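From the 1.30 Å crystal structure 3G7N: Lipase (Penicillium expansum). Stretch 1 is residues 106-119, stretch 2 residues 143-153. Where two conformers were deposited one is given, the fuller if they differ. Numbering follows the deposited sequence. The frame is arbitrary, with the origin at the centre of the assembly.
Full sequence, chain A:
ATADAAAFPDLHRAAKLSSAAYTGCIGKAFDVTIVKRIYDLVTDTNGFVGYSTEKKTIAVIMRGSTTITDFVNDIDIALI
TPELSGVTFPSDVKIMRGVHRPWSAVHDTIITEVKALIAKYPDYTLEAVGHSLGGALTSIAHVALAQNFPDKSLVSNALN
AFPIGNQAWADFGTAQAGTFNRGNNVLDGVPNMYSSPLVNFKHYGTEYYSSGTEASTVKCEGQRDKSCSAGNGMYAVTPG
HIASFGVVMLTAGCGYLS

Stretch 1, residues 106-119: VHDTIITEVKALIA
Stretch 2 (143-153) VALAQNFPDKS

This is an apolar helix-to-helix contact, extended past the end of the second helix by an aromatic ring, with no hydrogen bond crossing between the stretches. The first helix begins before stretch 1 and runs on after it. The second begins before Val-143 and runs to Asn-148. Phi/psi are near -60/-40° along most of both. Phe-149 is the first residue to leave helical phi/psi, at -132/66°. A type I turn runs from Phe-149 to Lys-152, with Lys-152 N donating to Phe-149 O at 3.1 Å.

The helix axes approach to 11.1 Å and run in broadly the same sense, 50° apart (signed angle -50°). The register is His-107 CA to Ala-144 CA 7.9 Å, Ile-111 CA to Leu-145 CA 7.5 Å, Lys-115 CA to Phe-149 CA 8.4 Å and Ile-118 CA to Lys-152 CA 9.3 Å. The contact buries 446 Å², both sides summed.

His-107 (chi1 t, chi2 -102°) reaches across with the edge of its ring. His-107 NE2 lies 3.6 Å from Ala-144 CB. The CB of Ala-144 points toward the first helix, and its small size lets the ring edge come close. Asn-148 (chi1 m) also points toward stretch 1. Asn-148 ND2 donates to Ala-144 O at 2.9 Å in its own helix, and bonds elsewhere in the structure too. Asn-148 OD1 is 3.8 Å from Ile-111 CG2, a packing contact.

Ile-111 (m, m) starts sideways and its end comes nearer. Ile-111 CD1 meets Leu-145 CD2 at 4.1 Å; Leu-145 is m, t. Val-114 (t) points toward stretch 2, with Val-114 CG2 to Leu-145 CD2 at 4.2 Å. Val-114 and Leu-145 are buried and Ile-111 partly exposed; none of these side chains has a polar group to satisfy.

Phe-149 (chi1 m, chi2 -69°) has the largest covered area, 89 Å². It points toward stretch 1, its ring among aliphatic side chains. Ile-111 CG2 is 3.8 Å from Phe-149 CZ, and Val-114 CG1 is 3.5 Å from Phe-149 CE2. Ile-118 (m, t), pointing toward stretch 2, uses the flat ring's face: Ile-118 CD1 is 3.5 Å from Phe-149 CD1 and 3.9 Å from the Phe-149 ring centroid, 26° off the normal, a CH-pi contact. Ile-111 O sits at the ring edge, 3.7 Å from Phe-149 CZ.

Lys-152 (m, m, t, t) points toward stretch 1. Its methylenes can pack despite the terminal charge: Lys-152 CE is 3.7 Å from Ile-118 CG2. Lys-115, all t, places Lys-115 CB 4.1 Å from Phe-149 CE1 while its end leads away.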

# COMPACT_ATOMS: atom_id res chain seq x y z
N VAL A 106 3.02 12.62 7.73
CA VAL A 106 1.90 12.02 8.47
C VAL A 106 2.34 10.92 9.42
O VAL A 106 1.54 10.45 10.23
CB VAL A 106 0.80 11.48 7.53
CG1 VAL A 106 0.17 12.62 6.72
CG2 VAL A 106 1.36 10.39 6.60
N HIS A 107 3.62 10.55 9.35
CA HIS A 107 4.14 9.40 10.09
C HIS A 107 3.82 9.47 11.57
O HIS A 107 3.32 8.51 12.15
CB HIS A 107 5.66 9.32 9.88
CG HIS A 107 6.31 8.19 10.60
ND1 HIS A 107 7.02 8.35 11.78
CD2 HIS A 107 6.48 6.90 10.24
CE1 HIS A 107 7.54 7.18 12.14
NE2 HIS A 107 7.24 6.29 11.20
N ASP A 108 4.21 10.56 12.23
CA ASP A 108 4.07 10.62 13.69
C ASP A 108 2.60 10.61 14.12
O ASP A 108 2.26 9.95 15.10
CB ASP A 108 4.78 11.84 14.28
CG ASP A 108 6.29 11.72 14.26
OD1 ASP A 108 6.80 10.60 14.43
OD2 ASP A 108 6.94 12.77 14.47
N THR A 109 1.75 11.28 13.35
CA THR A 109 0.32 11.25 13.62
C THR A 109 -0.24 9.83 13.53
O THR A 109 -0.99 9.40 14.40
CB THR A 109 -0.43 12.17 12.65
OG1 THR A 109 0.09 13.50 12.78
CG2 THR A 109 -1.91 12.20 12.97
N ILE A 110 0.15 9.09 12.50
CA ILE A 110 -0.33 7.73 12.32
C ILE A 110 0.21 6.82 13.42
O ILE A 110 -0.57 6.07 14.03
CB ILE A 110 0.05 7.21 10.92
CG1 ILE A 110 -0.75 7.96 9.86
CG2 ILE A 110 -0.19 5.73 10.83
CD1 ILE A 110 -0.32 7.70 8.42
N ILE A 111 1.51 6.86 13.69
CA ILE A 111 2.07 6.02 14.75
C ILE A 111 1.39 6.30 16.10
O ILE A 111 1.07 5.37 16.85
CB ILE A 111 3.61 6.19 14.86
CG1 ILE A 111 4.30 5.77 13.55
CG2 ILE A 111 4.16 5.38 16.02
CD1 ILE A 111 4.03 4.35 13.10
N THR A 112 1.15 7.56 16.40
CA THR A 112 0.50 7.93 17.66
C THR A 112 -0.91 7.34 17.77
O THR A 112 -1.28 6.79 18.79
CB THR A 112 0.45 9.46 17.82
OG1 THR A 112 1.79 9.96 17.92
CG2 THR A 112 -0.30 9.86 19.09
N GLU A 113 -1.67 7.40 16.68
CA GLU A 113 -3.03 6.87 16.71
C GLU A 113 -3.01 5.35 16.76
O GLU A 113 -3.79 4.75 17.52
CB GLU A 113 -3.83 7.36 15.51
CG GLU A 113 -5.24 6.79 15.44
CD GLU A 113 -6.15 7.23 16.59
OE1 GLU A 113 -5.79 8.16 17.34
OE2 GLU A 113 -7.31 6.76 16.63
N VAL A 114 -2.12 4.71 16.03
CA VAL A 114 -2.02 3.26 16.11
C VAL A 114 -1.68 2.82 17.55
O VAL A 114 -2.25 1.85 18.06
CB VAL A 114 -1.03 2.68 15.08
CG1 VAL A 114 -0.78 1.18 15.32
CG2 VAL A 114 -1.53 2.94 13.65
N LYS A 115 -0.77 3.54 18.20
CA LYS A 115 -0.40 3.20 19.57
C LYS A 115 -1.57 3.35 20.53
O LYS A 115 -1.82 2.47 21.36
CB LYS A 115 0.78 4.05 20.03
CG LYS A 115 1.40 3.59 21.34
CD LYS A 115 2.48 4.56 21.79
CE LYS A 115 3.23 4.01 23.00
NZ LYS A 115 4.49 4.76 23.28
N ALA A 116 -2.39 4.38 20.31
CA ALA A 116 -3.58 4.54 21.11
C ALA A 116 -4.58 3.40 20.88
O ALA A 116 -5.21 2.90 21.82
CB ALA A 116 -4.23 5.89 20.82
N LEU A 117 -4.73 2.97 19.63
CA LEU A 117 -5.66 1.89 19.33
C LEU A 117 -5.16 0.56 19.87
O LEU A 117 -5.96 -0.27 20.31
CB LEU A 117 -5.95 1.83 17.83
CG LEU A 117 -6.82 2.97 17.31
CD1 LEU A 117 -6.79 3.00 15.78
CD2 LEU A 117 -8.24 2.81 17.80
N ILE A 118 -3.85 0.34 19.83
CA ILE A 118 -3.27 -0.87 20.42
C ILE A 118 -3.57 -0.98 21.92
O ILE A 118 -3.92 -2.05 22.42
CB ILE A 118 -1.76 -0.96 20.17
CG1 ILE A 118 -1.46 -1.29 18.70
CG2 ILE A 118 -1.11 -1.99 21.11
CD1 ILE A 118 -0.01 -1.09 18.31
N ALA A 119 -3.55 0.15 22.62
CA ALA A 119 -3.88 0.16 24.04
C ALA A 119 -5.33 -0.24 24.29
O ALA A 119 -5.63 -0.92 25.29
CB ALA A 119 -3.60 1.52 24.64
N VAL A 143 7.00 -0.78 6.68
CA VAL A 143 8.26 -0.71 7.43
C VAL A 143 8.12 0.17 8.68
O VAL A 143 8.59 -0.20 9.76
CB VAL A 143 9.40 -0.18 6.52
CG1 VAL A 143 10.65 0.12 7.31
CG2 VAL A 143 9.70 -1.18 5.42
N ALA A 144 7.39 1.27 8.59
CA ALA A 144 7.15 2.13 9.74
C ALA A 144 6.45 1.34 10.85
O ALA A 144 6.77 1.50 12.03
CB ALA A 144 6.29 3.33 9.34
N LEU A 145 5.41 0.60 10.49
CA LEU A 145 4.66 -0.18 11.48
C LEU A 145 5.48 -1.34 12.03
O LEU A 145 5.42 -1.63 13.24
CB LEU A 145 3.32 -0.66 10.88
CG LEU A 145 2.32 0.43 10.49
CD1 LEU A 145 1.19 -0.20 9.68
CD2 LEU A 145 1.78 1.15 11.74
N ALA A 146 6.17 -2.07 11.17
CA ALA A 146 6.98 -3.20 11.63
C ALA A 146 8.03 -2.74 12.63
O ALA A 146 8.28 -3.44 13.63
CB ALA A 146 7.67 -3.88 10.44
N GLN A 147 8.64 -1.60 12.37
CA GLN A 147 9.73 -1.11 13.21
C GLN A 147 9.20 -0.52 14.52
O GLN A 147 9.82 -0.69 15.58
CB GLN A 147 10.53 -0.06 12.45
CG GLN A 147 11.38 -0.63 11.34
CD GLN A 147 12.73 -1.10 11.85
OE1 GLN A 147 13.08 -2.27 11.68
NE2 GLN A 147 13.50 -0.19 12.38
N ASN A 148 8.06 0.17 14.46
CA ASN A 148 7.49 0.76 15.67
C ASN A 148 6.73 -0.22 16.55
O ASN A 148 6.67 -0.04 17.77
CB ASN A 148 6.60 1.95 15.33
CG ASN A 148 7.39 3.23 15.13
OD1 ASN A 148 7.69 3.93 16.10
ND2 ASN A 148 7.80 3.52 13.89
N PHE A 149 6.20 -1.28 15.95
CA PHE A 149 5.34 -2.23 16.66
C PHE A 149 5.78 -3.67 16.37
O PHE A 149 5.03 -4.47 15.82
CB PHE A 149 3.86 -2.00 16.29
CG PHE A 149 3.41 -0.59 16.49
CD1 PHE A 149 3.29 -0.05 17.76
CD2 PHE A 149 3.07 0.21 15.40
CE1 PHE A 149 2.90 1.24 17.96
CE2 PHE A 149 2.69 1.52 15.59
CZ PHE A 149 2.56 2.03 16.87
N PRO A 150 6.99 -4.04 16.84
CA PRO A 150 7.57 -5.33 16.47
C PRO A 150 6.91 -6.55 17.12
O PRO A 150 7.04 -7.67 16.61
CB PRO A 150 9.03 -5.21 16.95
CG PRO A 150 9.00 -4.18 18.02
CD PRO A 150 7.95 -3.19 17.58
N ASP A 151 6.04 -6.33 18.10
CA ASP A 151 5.30 -7.43 18.70
C ASP A 151 3.91 -7.66 18.11
O ASP A 151 3.11 -8.41 18.67
CB ASP A 151 5.21 -7.23 20.22
CG ASP A 151 4.48 -5.96 20.60
OD1 ASP A 151 4.26 -5.11 19.72
OD2 ASP A 151 4.23 -5.76 21.81
N LYS A 152 3.61 -7.02 16.97
CA LYS A 152 2.28 -7.18 16.35
C LYS A 152 2.41 -7.87 15.01
O LYS A 152 3.27 -7.50 14.19
CB LYS A 152 1.63 -5.81 16.15
CG LYS A 152 1.37 -5.05 17.43
CD LYS A 152 0.34 -5.75 18.33
CE LYS A 152 0.34 -5.11 19.72
NZ LYS A 152 -0.78 -5.65 20.53
N SER A 153 1.54 -8.83 14.74
CA SER A 153 1.38 -9.34 13.39
C SER A 153 0.95 -8.21 12.46
O SER A 153 0.40 -7.21 12.92
CB SER A 153 0.32 -10.44 13.38
OG SER A 153 0.38 -11.19 12.18